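Local coordinates for carbohydrate binding module family 33 and 10 domain protein (Teredinibacter turnerae, PDB 6RW7) that probably cleaves cellulose chains oxidatively at a copper centre, as the AA10 lytic polysaccharide monooxygenase domain of a longer shipworm-symbiont protein, at residues R10-H13 against C14-Q18; S24-K27 against C28-A31; G69-E73 against T74-A78. All coordinates share one frame; numbering follows the deposited sequence. Where two conformers were deposited one is given.

Interaction 1: residues R10-H13 against C14-Q18; sequences RQQH and CGAEQ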
ATOM      1  N   ARG A  10      -3.673   3.694  -3.065  1.00  9.00           N
ATOM      2  CA  ARG A  10      -4.491   4.840  -2.611  1.00  8.83           C
ATOM      3  C   ARG A  10      -3.652   6.118  -2.693  1.00  9.28           C
ATOM      4  O   ARG A  10      -4.226   7.179  -2.992  1.00  9.08           O
ATOM      5  CB  ARG A  10      -5.010   4.604  -1.198  1.00  9.20           C
ATOM      6  CG  ARG A  10      -6.035   3.484  -1.138  1.00  9.25           C
ATOM      7  CD  ARG A  10      -6.637   3.252   0.221  1.00  9.57           C
ATOM      8  NE  ARG A  10      -7.653   2.205   0.111  1.00 10.15           N
ATOM      9  CZ  ARG A  10      -8.470   1.831   1.088  1.00 10.16           C
ATOM     10  NH1 ARG A  10      -8.400   2.384   2.298  1.00 10.37           N
ATOM     11  NH2 ARG A  10      -9.386   0.907   0.820  1.00 10.78           N
ATOM     12  N   GLN A  11      -2.369   6.032  -2.353  1.00  9.17           N
ATOM     13  CA  GLN A  11      -1.468   7.211  -2.353  1.00  9.38           C
ATOM     14  C   GLN A  11      -1.153   7.671  -3.778  1.00  9.31           C
ATOM     15  O   GLN A  11      -0.933   8.876  -3.986  1.00 10.16           O
ATOM     16  CB  GLN A  11      -0.168   6.839  -1.653  1.00  9.23           C
ATOM     17  CG  GLN A  11      -0.372   6.512  -0.192  1.00  9.42           C
ATOM     18  CD  GLN A  11       0.151   5.151   0.150  1.00  9.77           C
ATOM     19  OE1 GLN A  11      -0.398   4.153  -0.322  1.00 10.07           O
ATOM     20  NE2 GLN A  11       1.163   5.104   1.012  1.00 10.56           N
ATOM     21  N   GLN A  12      -1.125   6.759  -4.735  1.00  8.81           N
ATOM     22  CA  GLN A  12      -0.893   7.106  -6.152  1.00  9.06           C
ATOM     23  C   GLN A  12      -2.106   7.886  -6.665  1.00  9.13           C
ATOM     24  O   GLN A  12      -1.941   8.936  -7.288  1.00  9.47           O
ATOM     25  CB  GLN A  12      -0.633   5.844  -6.981  1.00  9.17           C
ATOM     26  CG  GLN A  12      -0.508   6.142  -8.466  1.00  9.81           C
ATOM     27  CD  GLN A  12       0.689   6.999  -8.805  1.00 10.36           C
ATOM     28  OE1 GLN A  12       1.770   6.804  -8.257  1.00 11.34           O
ATOM     29  NE2 GLN A  12       0.554   7.909  -9.771  1.00 11.39           N
ATOM     30  N   HIS A  13      -3.296   7.358  -6.460  1.00  9.02           N
ATOM     31  CA  HIS A  13      -4.525   8.036  -6.930  1.00  9.77           C
ATOM     32  C   HIS A  13      -4.713   9.367  -6.202  1.00 10.02           C
ATOM     33  O   HIS A  13      -5.006  10.363  -6.871  1.00 10.75           O
ATOM     34  CB  HIS A  13      -5.777   7.207  -6.652  1.00  9.78           C
ATOM     35  CG  HIS A  13      -5.913   5.937  -7.420  1.00 10.40           C
ATOM     36  ND1 HIS A  13      -6.079   5.909  -8.778  1.00 10.54           N
ATOM     37  CD2 HIS A  13      -5.983   4.663  -6.992  1.00 10.22           C
ATOM     38  CE1 HIS A  13      -6.259   4.653  -9.165  1.00 10.75           C
ATOM     39  NE2 HIS A  13      -6.187   3.864  -8.081  1.00 11.12           N
ATOM     40  N   CYS A  14      -4.667   9.329  -4.868  1.00 10.30           N
ATOM     41  CA  CYS A  14      -5.082  10.437  -3.980  1.00 10.54           C
ATOM     42  C   CYS A  14      -3.845  10.848  -3.194  1.00  9.97           C
ATOM     43  O   CYS A  14      -3.577  10.234  -2.175  1.00 10.36           O
ATOM     44  CB  CYS A  14      -6.262  10.049  -3.088  1.00 10.58           C
ATOM     45  SG  CYS A  14      -7.593   9.137  -3.933  1.00 11.40           S
ATOM     46  N   GLY A  15      -3.101  11.806  -3.735  1.00 10.11           N
ATOM     47  CA  GLY A  15      -1.722  12.075  -3.297  1.00 10.43           C
ATOM     48  C   GLY A  15      -0.872  12.406  -4.495  1.00 10.17           C
ATOM     49  O   GLY A  15      -0.777  13.594  -4.875  1.00 10.92           O
ATOM     50  N   ALA A  16      -0.305  11.396  -5.140  1.00 10.23           N
ATOM     51  CA  ALA A  16       0.612  11.647  -6.269  1.00 10.16           C
ATOM     52  C   ALA A  16      -0.164  12.323  -7.405  1.00 11.59           C
ATOM     53  O   ALA A  16       0.343  13.290  -7.988  1.00 13.31           O
ATOM     54  CB  ALA A  16       1.282  10.371  -6.701  1.00 11.76           C
ATOM     55  N   GLU A  17      -1.343  11.811  -7.727  1.00 11.39           N
ATOM     56  CA  GLU A  17      -2.135  12.316  -8.866  1.00 11.84           C
ATOM     57  C   GLU A  17      -3.090  13.408  -8.384  1.00 12.66           C
ATOM     58  O   GLU A  17      -2.853  14.567  -8.690  1.00 16.65           O
ATOM     59  CB  GLU A  17      -2.876  11.177  -9.545  1.00 12.10           C
ATOM     60  CG  GLU A  17      -1.953  10.221 -10.252  1.00 13.53           C
ATOM     61  CD  GLU A  17      -2.658   9.064 -10.934  1.00 15.57           C
ATOM     62  OE1 GLU A  17      -3.890   9.219 -11.263  1.00 16.60           O
ATOM     63  OE2 GLU A  17      -1.993   8.017 -11.141  1.00 15.69           O
ATOM     64  N   GLN A  18      -4.133  13.070  -7.648  1.00 12.60           N
ATOM     65  CA  GLN A  18      -5.182  14.047  -7.285  1.00 12.60           C
ATOM     66  C   GLN A  18      -4.850  14.653  -5.926  1.00 11.84           C
ATOM     67  O   GLN A  18      -4.509  13.910  -4.983  1.00 11.27           O
ATOM     68  CB  GLN A  18      -6.559  13.393  -7.272  1.00 12.90           C
ATOM     69  CG  GLN A  18      -6.961  12.793  -8.609  1.00 13.43           C
ATOM     70  CD  GLN A  18      -7.094  13.898  -9.632  1.00 14.22           C
ATOM     71  OE1 GLN A  18      -7.589  14.995  -9.332  1.00 14.22           O
ATOM     72  NE2 GLN A  18      -6.609  13.644 -10.835  1.00 14.00           N
TER

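Interaction 2: residues S24-K27 against C28-A31; sequences SSAK and CDEA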
ATOM      1  N   SER A  24      -8.418  17.258 -10.647  1.00 14.38           N
ATOM      2  CA  SER A  24      -8.721  17.273 -12.097  1.00 15.04           C
ATOM      3  C   SER A  24      -9.617  16.076 -12.445  1.00 16.38           C
ATOM      4  O   SER A  24      -9.991  15.945 -13.609  1.00 17.06           O
ATOM      5  CB  SER A  24      -7.464  17.256 -12.919  1.00 14.83           C
ATOM      6  OG  SER A  24      -6.739  16.060 -12.670  1.00 15.53           O
ATOM      7  N   SER A  25      -9.904  15.210 -11.478  1.00 15.62           N
ATOM      8  CA  SER A  25     -10.772  14.019 -11.629  1.00 15.99           C
ATOM      9  C   SER A  25     -11.675  13.977 -10.402  1.00 14.87           C
ATOM     10  O   SER A  25     -11.252  14.503  -9.360  1.00 15.95           O
ATOM     11  CB  SER A  25      -9.947  12.744 -11.716  1.00 16.11           C
ATOM     12  OG  SER A  25     -10.778  11.605 -11.649  1.00 18.23           O
ATOM     13  N   ALA A  26     -12.822  13.322 -10.478  1.00 15.04           N
ATOM     14  CA  ALA A  26     -13.721  13.145  -9.324  1.00 14.57           C
ATOM     15  C   ALA A  26     -13.338  11.898  -8.508  1.00 12.64           C
ATOM     16  O   ALA A  26     -13.970  11.666  -7.486  1.00 12.49           O
ATOM     17  CB  ALA A  26     -15.154  13.042  -9.802  1.00 15.61           C
ATOM     18  N   LYS A  27     -12.353  11.098  -8.961  1.00 12.50           N
ATOM     19  CA  LYS A  27     -12.158   9.723  -8.418  1.00 12.00           C
ATOM     20  C   LYS A  27     -11.833   9.714  -6.923  1.00 11.63           C
ATOM     21  O   LYS A  27     -12.214   8.735  -6.270  1.00 12.20           O
ATOM     22  CB  LYS A  27     -11.092   8.956  -9.193  1.00 11.98           C
ATOM     23  CG  LYS A  27      -9.683   9.525  -9.156  1.00 11.88           C
ATOM     24  CD  LYS A  27      -8.685   8.575  -9.791  1.00 12.73           C
ATOM     25  CE  LYS A  27      -7.308   9.146  -9.981  1.00 13.11           C
ATOM     26  NZ  LYS A  27      -6.411   8.128 -10.580  1.00 13.69           N
ATOM     27  N   CYS A  28     -11.172  10.742  -6.381  1.00 10.77           N
ATOM     28  CA  CYS A  28     -10.826  10.818  -4.936  1.00 11.71           C
ATOM     29  C   CYS A  28     -11.830  11.675  -4.152  1.00 11.92           C
ATOM     30  O   CYS A  28     -11.647  11.867  -2.949  1.00 11.53           O
ATOM     31  CB  CYS A  28      -9.444  11.426  -4.756  1.00 11.44           C
ATOM     32  SG  CYS A  28      -8.127  10.418  -5.474  1.00 12.31           S
ATOM     33  N   ASP A  29     -12.907  12.132  -4.774  1.00 12.80           N
ATOM     34  CA  ASP A  29     -13.791  13.122  -4.116  1.00 13.16           C
ATOM     35  C   ASP A  29     -14.340  12.574  -2.798  1.00 12.85           C
ATOM     36  O   ASP A  29     -14.371  13.307  -1.810  1.00 12.38           O
ATOM     37  CB  ASP A  29     -14.930  13.526  -5.047  1.00 14.42           C
ATOM     38  CG  ASP A  29     -14.519  14.535  -6.112  1.00 16.06           C
ATOM     39  OD1 ASP A  29     -13.319  14.922  -6.164  1.00 14.66           O
ATOM     40  OD2 ASP A  29     -15.398  14.891  -6.925  1.00 19.17           O
ATOM     41  N   GLU A  30     -14.803  11.323  -2.773  1.00 12.75           N
ATOM     42  CA  GLU A  30     -15.434  10.735  -1.569  0.50 13.93           C
ATOM     43  C   GLU A  30     -14.377  10.602  -0.466  1.00 12.58           C
ATOM     44  O   GLU A  30     -14.654  10.963   0.670  1.00 12.60           O
ATOM     45  CB  GLU A  30     -16.065   9.396  -1.940  0.50 15.56           C
ATOM     46  CG  GLU A  30     -17.269   9.048  -1.101  0.50 17.53           C
ATOM     47  CD  GLU A  30     -17.921   7.766  -1.575  0.50 18.33           C
ATOM     48  OE1 GLU A  30     -18.526   7.794  -2.672  0.50 22.78           O
ATOM     49  OE2 GLU A  30     -17.766   6.734  -0.876  0.50 18.51           O
ATOM     50  N   ALA A  31     -13.201  10.063  -0.813  1.00 11.98           N
ATOM     51  CA  ALA A  31     -12.097   9.899   0.159  1.00 12.04           C
ATOM     52  C   ALA A  31     -11.759  11.279   0.755  1.00 11.37           C
ATOM     53  O   ALA A  31     -11.659  11.402   1.971  1.00 11.13           O
ATOM     54  CB  ALA A  31     -10.901   9.265  -0.498  1.00 11.97           C
TER
HETATM   55  O   HOH W   1     -10.842  13.580  -6.805  1.00 14.71           O
HETATM   56  O   HOH W   2     -13.291  16.809  -8.523  1.00 25.61           O
HETATM   57  O   HOH W   3     -15.304   9.896  -5.418  1.00 18.29           O
HETATM   58  O   HOH W   4     -12.913   8.407  -3.495  1.00 13.51           O

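Interaction 3: residues G69-E73 against T74-A78; sequences GFDGE and TWNPA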
ATOM      1  N   GLY A  69      -3.074   2.726   7.341  1.00 10.43           N
ATOM      2  CA  GLY A  69      -2.247   3.730   8.036  1.00 10.17           C
ATOM      3  C   GLY A  69      -1.301   3.086   9.028  1.00 10.75           C
ATOM      4  O   GLY A  69      -0.378   3.758   9.506  1.00 10.61           O
ATOM      5  N   PHE A  70      -1.588   1.836   9.410  1.00 10.00           N
ATOM      6  CA  PHE A  70      -0.833   1.012  10.392  1.00 10.46           C
ATOM      7  C   PHE A  70      -0.540   1.792  11.690  1.00 10.55           C
ATOM      8  O   PHE A  70       0.528   1.567  12.296  1.00 11.17           O
ATOM      9  CB  PHE A  70       0.432   0.447   9.750  1.00 10.68           C
ATOM     10  CG  PHE A  70       0.747  -0.918  10.291  1.00 10.42           C
ATOM     11  CD1 PHE A  70       0.024  -2.031   9.885  1.00 10.69           C
ATOM     12  CD2 PHE A  70       1.713  -1.080  11.267  1.00 10.52           C
ATOM     13  CE1 PHE A  70       0.285  -3.279  10.418  1.00 11.01           C
ATOM     14  CE2 PHE A  70       1.967  -2.334  11.797  1.00 10.18           C
ATOM     15  CZ  PHE A  70       1.265  -3.433  11.363  1.00 11.03           C
ATOM     16  N   ASP A  71      -1.464   2.637  12.124  1.00 11.46           N
ATOM     17  CA  ASP A  71      -1.329   3.438  13.373  1.00 12.07           C
ATOM     18  C   ASP A  71       0.002   4.196  13.347  1.00 11.77           C
ATOM     19  O   ASP A  71       0.626   4.384  14.444  1.00 12.46           O
ATOM     20  CB  ASP A  71      -1.405   2.556  14.619  1.00 12.40           C
ATOM     21  CG  ASP A  71      -2.739   1.850  14.818  1.00 14.36           C
ATOM     22  OD1 ASP A  71      -3.589   1.916  13.911  1.00 13.74           O
ATOM     23  OD2 ASP A  71      -2.924   1.243  15.923  1.00 15.42           O
ATOM     24  N   GLY A  72       0.390   4.660  12.156  1.00 11.94           N
ATOM     25  CA  GLY A  72       1.733   5.197  11.880  1.00 11.34           C
ATOM     26  C   GLY A  72       1.953   6.612  12.421  1.00 11.39           C
ATOM     27  O   GLY A  72       1.081   7.197  13.114  1.00 12.05           O
ATOM     28  N   GLU A  73       3.105   7.171  12.078  1.00 10.72           N
ATOM     29  CA  GLU A  73       3.685   8.305  12.823  1.00 10.74           C
ATOM     30  C   GLU A  73       3.237   9.651  12.268  1.00 11.18           C
ATOM     31  O   GLU A  73       3.212  10.609  13.048  1.00 11.80           O
ATOM     32  CB  GLU A  73       5.205   8.222  12.767  1.00 11.24           C
ATOM     33  CG  GLU A  73       5.727   6.976  13.442  1.00 12.45           C
ATOM     34  CD  GLU A  73       7.228   6.887  13.624  1.00 14.18           C
ATOM     35  OE1 GLU A  73       7.897   7.921  13.443  1.00 17.14           O
ATOM     36  OE2 GLU A  73       7.731   5.799  13.942  1.00 13.58           O
ATOM     37  N   THR A  74       3.002   9.778  10.973  1.00 11.34           N
ATOM     38  CA  THR A  74       2.695  11.126  10.399  1.00 10.82           C
ATOM     39  C   THR A  74       1.325  11.608  10.886  1.00 11.60           C
ATOM     40  O   THR A  74       1.184  12.805  11.269  1.00 12.56           O
ATOM     41  CB  THR A  74       2.798  11.100   8.867  1.00 10.96           C
ATOM     42  OG1 THR A  74       4.081  10.536   8.571  1.00 11.06           O
ATOM     43  CG2 THR A  74       2.585  12.462   8.236  1.00 11.73           C
ATOM     44  N   TRP A  75       0.333  10.726  10.818  1.00 11.22           N
ATOM     45  CA  TRP A  75      -1.043  10.953  11.300  1.00 11.47           C
ATOM     46  C   TRP A  75      -1.647   9.596  11.639  1.00 12.47           C
ATOM     47  O   TRP A  75      -1.289   8.598  11.008  1.00 12.19           O
ATOM     48  CB  TRP A  75      -1.915  11.734  10.305  1.00 11.34           C
ATOM     49  CG  TRP A  75      -1.345  12.061   8.960  1.00 11.19           C
ATOM     50  CD1 TRP A  75      -1.194  13.309   8.426  1.00 10.82           C
ATOM     51  CD2 TRP A  75      -0.916  11.139   7.951  1.00 10.40           C
ATOM     52  NE1 TRP A  75      -0.724  13.232   7.147  1.00 11.01           N
ATOM     53  CE2 TRP A  75      -0.523  11.914   6.832  1.00 10.71           C
ATOM     54  CE3 TRP A  75      -0.795   9.745   7.901  1.00 10.89           C
ATOM     55  CZ2 TRP A  75      -0.048  11.322   5.670  1.00 10.58           C
ATOM     56  CZ3 TRP A  75      -0.302   9.168   6.752  1.00 10.83           C
ATOM     57  CH2 TRP A  75       0.066   9.948   5.653  1.00 10.94           C
ATOM     58  N   ASN A  76      -2.559   9.591  12.601  1.00 12.87           N
ATOM     59  CA  ASN A  76      -3.276   8.355  12.981  1.00 13.70           C
ATOM     60  C   ASN A  76      -4.668   8.784  13.411  1.00 14.33           C
ATOM     61  O   ASN A  76      -4.783   9.498  14.409  1.00 16.38           O
ATOM     62  CB  ASN A  76      -2.510   7.619  14.070  1.00 13.74           C
ATOM     63  CG  ASN A  76      -3.160   6.311  14.439  1.00 15.48           C
ATOM     64  OD1 ASN A  76      -3.813   5.715  13.599  1.00 15.96           O
ATOM     65  ND2 ASN A  76      -2.943   5.858  15.664  1.00 16.19           N
ATOM     66  N   PRO A  77      -5.749   8.470  12.676  1.00 14.76           N
ATOM     67  CA  PRO A  77      -5.710   7.676  11.446  1.00 13.82           C
ATOM     68  C   PRO A  77      -5.040   8.409  10.281  1.00 12.57           C
ATOM     69  O   PRO A  77      -4.915   9.631  10.304  1.00 12.36           O
ATOM     70  CB  PRO A  77      -7.199   7.406  11.135  1.00 14.80           C
ATOM     71  CG  PRO A  77      -7.943   8.516  11.819  1.00 16.93           C
ATOM     72  CD  PRO A  77      -7.121   8.865  13.041  1.00 16.14           C
ATOM     73  N   ALA A  78      -4.611   7.649   9.274  1.00 11.40           N
ATOM     74  CA  ALA A  78      -4.082   8.205   8.010  1.00 11.16           C
ATOM     75  C   ALA A  78      -5.252   8.645   7.132  1.00 10.42           C
ATOM     76  O   ALA A  78      -6.359   8.087   7.199  1.00 10.17           O
ATOM     77  CB  ALA A  78      -3.233   7.182   7.280  1.00 11.80           C
TER
HETATM   78  O   HOH W   5      -0.157   6.584   9.309  1.00 10.82           O
HETATM   79  O   HOH W   6      -3.381   4.527  10.976  1.00 12.13           O
HETATM   80  O   HOH W   7      -4.273   3.538  17.018  1.00 24.61           O

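Interaction 1: residues R10-H13 against C14-Q18
Gln12 and Glu17, five residues apart, share the side-chain hydrogen bond of this helix end. NE2 of Gln12 donates to OE2 of Glu17 at 2.9 Å and almost straight (170°), meeting the anti lone pair of the oxygen. The acceptor lies in the amide plane, whereas the carboxylate is turned 63° against it. Gln12 reaches there because CG stands anti to the backbone N (chi1 175°) and the chain then bends at chi2. Glu17 OE1 turns to a salt bridge with Lys27, whose NZ also bonds His13 ND1. An alanine in place of Gln12 removes the amide from Glu17 OE2, and the carboxylate would probably be held mainly through OE1, more able to turn.

Carbon-to-oxygen packing lines the same flank: CB of Ala16 rests 3.6 Å from O of Gln12, and CG of Glu17 presses on that oxygen at 3.2 Å.

Backbone bonds change step here. Cys14 N reaches Arg10 O in the usual four-residue spacing, but Ala16 N bonds Gln11 O at 2.8 Å, Glu17 N bonds Gln12 O and Gln18 N bonds His13 O, each five residues back. Gly15 occupies the shift, where a CB would collide with Gln11 O.

Such wider, pi-type turns close helix 10-17, beside strand 3-6, with the Gln12 side chain about 4 Å from that of the copper(II) ligand Glu5.

Interaction 2: residues S24-K27 against C28-A31
The carboxylate of Asp29 lies with one face over Ala26, so that CA, CB and the carbonyl oxygen of that residue all sit beneath it. OD2 of Asp29 comes to 3.4 Å from CB of Ala26, and CG of Asp29 approaches O of Ala26 at 3.2 Å. At the OD1 end two waters gather; the nearer one hydrogen-bonds OD1 as well as Ser25 O and accepts from Cys28 N at 2.9 Å, tying the loop to the start of the helix. The first torsion of Asp29 (chi1 -79°) keeps CG beside its own backbone N, which is what folds the acid back over the turn.

Under the carboxylate runs a type I beta turn from Ala26 to Asp29, leading into helix 29-37 with Cys28 at the N-cap position. Asp29 N closes the turn on Ala26 O at 2.9 Å, a bond of good linearity (161°) although the donor stands 54° above the carbonyl plane. An ST turn overlaps its start: OG of Ser25 accepts from Lys27 N.

The helix's next N-H groups find water. Glu30 N donates to one 3.0 Å away that also lies close to Ala26 O, and Ala31 N to another beside Lys27 O.

The aliphatic part of Lys27 begins against Cys28, its CG 3.4 Å from Cys28 N, and then runs extended toward helix 10-17, where NZ forms a salt bridge with Glu17 OE1 and a hydrogen bond with His13 ND1.

Interaction 3: residues G69-E73 against T74-A78
Asn76 reaches across the loop to Asp71, meeting it with every atom beyond CB. CB itself sits 3.7 Å from O of Gly72. CG, set anti to the backbone N (chi1 -177°), comes over the backbone of Asp71, and at the tip the two amide atoms divide. OD1 lies 3.4 Å from CA of Asp71 and accepts a hydrogen bond from a water that itself accepts from Asp71 N. ND2 lies beside CB of Asp71 at 3.8 Å and donates to a second water, which in turn makes a weak bond to Asp71 OD2. The amide and carboxylate planes are 33° apart, and no direct hydrogen bond joins them; the acid's oxygens are instead gripped by backbone N-H groups, OD1 by that of His66 and OD2 by that of Glu65.

Elsewhere too the two halves of the loop meet through water and carbon. One water donates to both Gly69 O (2.8 Å) and Trp75 O (2.9 Å), bridging the loop's interior. CB of Ala78 packs on CA of Gly69 at 3.7 Å, where a side chain on the glycine would collide with it. Gly72 N bonds back to Gly69 O, so that residues 69-72 form a tight turn whose two central residues have left-handed backbone angles. On the other arm the CG2 methyl of Thr74 covers part of one face of the Trp75 ring.

Bridged by waters and closed at its neck by Gly69 and Ala78, the segment 69-78 forms a compact irregular part of the long loop between strands 52-54 and 89-90, with the Thr74 side chain about 6 Å from that of His1, a ligand of the copper(I) site.

In the fold
Interactions 1 and 2 are directly joined, their centres about 10 Å apart: the disulfide between Cys14 SG and Cys28 SG, 2.1 Å long, ties the second half of helix 10-17 to the start of helix 29-37, and Gln18 OE1 probably accepts from Ser24 N at 2.7 Å. Interaction 3 stands apart, its centre about 17 Å from that of interaction 1 and 22 Å from that of interaction 2, and touches neither. Interactions 1 and 3 lie near different copper ions. The Gln12 side chain is about 6 Å from the copper(II) ion held by Glu5, Asp101 and His165; that of Thr74 is about 10 Å from the copper(I) ion held by His1 and His107, the histidine brace that is the active site in this family.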